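Local coordinates for hypothetical protein Atu3615 (Agrobacterium tumefaciens str. C58, PDB 1ZNP), which is of unknown function but belongs to the cupin superfamily (DUF985), whose members share a small beta-barrel fold, at the interface of chains A and B. Coordinates in Å, arbitrary orientation; residue numbers count along the deposited sequence, not the author numbering. Chains: chain A/B, hypothetical protein Atu3615.

The interface of chains A and B. Residues chain A 85-87; chain B 85-87.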
ATOM      1  N   GLN A  85       2.044  -6.141  -2.665  1.00 30.99           N
ATOM      2  CA  GLN A  85       1.931  -4.898  -1.909  1.00 29.31           C
ATOM      3  C   GLN A  85       0.827  -5.086  -0.875  1.00 27.92           C
ATOM      4  O   GLN A  85      -0.132  -5.832  -1.103  1.00 24.91           O
ATOM      5  CB  GLN A  85       1.559  -3.744  -2.841  1.00 30.53           C
ATOM      6  CG  GLN A  85       2.480  -3.590  -4.039  1.00 33.72           C
ATOM      7  CD  GLN A  85       1.709  -3.423  -5.336  1.00 38.06           C
ATOM      8  OE1 GLN A  85       1.080  -2.380  -5.570  1.00 36.41           O
ATOM      9  NE2 GLN A  85       1.737  -4.464  -6.187  1.00 38.41           N
ATOM     10  N   THR A  86       0.956  -4.403   0.255  1.00 26.53           N
ATOM     11  CA  THR A  86      -0.029  -4.525   1.321  1.00 24.18           C
ATOM     12  C   THR A  86      -0.474  -3.165   1.821  1.00 24.10           C
ATOM     13  O   THR A  86       0.339  -2.334   2.229  1.00 25.60           O
ATOM     14  CB  THR A  86       0.535  -5.342   2.501  1.00 23.39           C
ATOM     15  OG1 THR A  86       0.834  -6.671   2.054  1.00 20.12           O
ATOM     16  CG2 THR A  86      -0.482  -5.406   3.649  1.00 23.59           C
ATOM     17  N   PHE A  87      -1.779  -2.941   1.785  1.00 24.03           N
ATOM     18  CA  PHE A  87      -2.329  -1.674   2.229  1.00 24.00           C
ATOM     19  C   PHE A  87      -3.227  -1.894   3.429  1.00 23.18           C
ATOM     20  O   PHE A  87      -3.953  -2.879   3.498  1.00 25.15           O
ATOM     21  CB  PHE A  87      -3.131  -1.029   1.092  1.00 24.95           C
ATOM     22  CG  PHE A  87      -2.356  -0.895  -0.184  1.00 28.16           C
ATOM     23  CD1 PHE A  87      -1.297   0.011  -0.281  1.00 28.87           C
ATOM     24  CD2 PHE A  87      -2.654  -1.700  -1.280  1.00 27.51           C
ATOM     25  CE1 PHE A  87      -0.545   0.113  -1.457  1.00 27.41           C
ATOM     26  CE2 PHE A  87      -1.909  -1.606  -2.457  1.00 26.94           C
ATOM     27  CZ  PHE A  87      -0.854  -0.698  -2.545  1.00 27.09           C
TER
ATOM     28  N   GLN B  85      -1.062   5.898  -3.723  1.00 29.75           N
ATOM     29  CA  GLN B  85      -1.221   4.733  -2.848  1.00 28.67           C
ATOM     30  C   GLN B  85      -0.421   4.953  -1.559  1.00 25.12           C
ATOM     31  O   GLN B  85       0.724   5.383  -1.603  1.00 23.37           O
ATOM     32  CB  GLN B  85      -0.697   3.486  -3.556  1.00 31.59           C
ATOM     33  CG  GLN B  85      -0.992   3.479  -5.044  1.00 36.23           C
ATOM     34  CD  GLN B  85      -0.145   2.475  -5.790  1.00 39.65           C
ATOM     35  OE1 GLN B  85      -0.354   1.262  -5.675  1.00 40.43           O
ATOM     36  NE2 GLN B  85       0.831   2.974  -6.553  1.00 38.71           N
ATOM     37  N   THR B  86      -1.019   4.651  -0.414  1.00 23.98           N
ATOM     38  CA  THR B  86      -0.338   4.852   0.853  1.00 22.89           C
ATOM     39  C   THR B  86       0.034   3.541   1.506  1.00 23.38           C
ATOM     40  O   THR B  86      -0.815   2.690   1.775  1.00 22.72           O
ATOM     41  CB  THR B  86      -1.196   5.692   1.818  1.00 24.84           C
ATOM     42  OG1 THR B  86      -1.471   6.961   1.208  1.00 26.06           O
ATOM     43  CG2 THR B  86      -0.462   5.931   3.145  1.00 23.08           C
ATOM     44  N   PHE B  87       1.324   3.399   1.776  1.00 24.16           N
ATOM     45  CA  PHE B  87       1.870   2.187   2.360  1.00 24.57           C
ATOM     46  C   PHE B  87       2.379   2.467   3.770  1.00 23.81           C
ATOM     47  O   PHE B  87       2.864   3.564   4.061  1.00 25.40           O
ATOM     48  CB  PHE B  87       3.035   1.712   1.484  1.00 27.64           C
ATOM     49  CG  PHE B  87       3.131   0.227   1.335  1.00 34.65           C
ATOM     50  CD1 PHE B  87       3.243  -0.607   2.463  1.00 37.72           C
ATOM     51  CD2 PHE B  87       3.155  -0.352   0.065  1.00 36.13           C
ATOM     52  CE1 PHE B  87       3.378  -2.002   2.329  1.00 36.15           C
ATOM     53  CE2 PHE B  87       3.292  -1.751  -0.086  1.00 39.21           C
ATOM     54  CZ  PHE B  87       3.405  -2.579   1.052  1.00 35.60           C
TER
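A:Phe87 and B:Phe87 meet edge to face where the two copies of the protein come together, with 5.5 Å between ring centroids and the planes turned 57° apart. The rim of A:Phe87 is the part that reaches over: its CE1 comes to 4.0 Å from B:Phe87 CD2. A chi1 of -54° places CG of A:Phe87 opposite the carbonyl carbon and sends the ring along the partner strand. CD1 of A:Phe87 lies 3.4 Å from the carbonyl O of B:Thr86, and further out CE1 of A:Phe87 packs on CB of B:Gln85 at 4.0 Å. At the tip, CZ of A:Phe87 is 3.7 Å from OE1, the side-chain amide oxygen of B:Gln85; the amide is tilted about halfway between parallel and upright against the ring instead of stacked on it.

B:Phe87 does not mirror this. Its chi1 of -142° swings the ring to lie over the backbone of A:Thr86, whose carbonyl O points at that face near CE1, away from the ring centre; how close it really comes is doubtful at this resolution. On the side that A:Phe87 also approaches, CE2 of B:Phe87 lies 3.8 Å from CB of A:Gln85. The two phenylalanines thus differ in chi1 although the interface as a whole is two-fold symmetric; two rings close to the axis seem to share the space by one turning its edge to the other's face.

OE1 of A:Gln85 and OE1 of B:Gln85 come no nearer than 3.9 Å, and no hydrogen bond or salt bridge crosses this patch, which relies on ring, aliphatic and backbone contacts. The crystal pairing need not be a dimer in solution.

All six residues belong to strand 85-89 of their chains, and the two strands face each other at the junction of the two cupin folds.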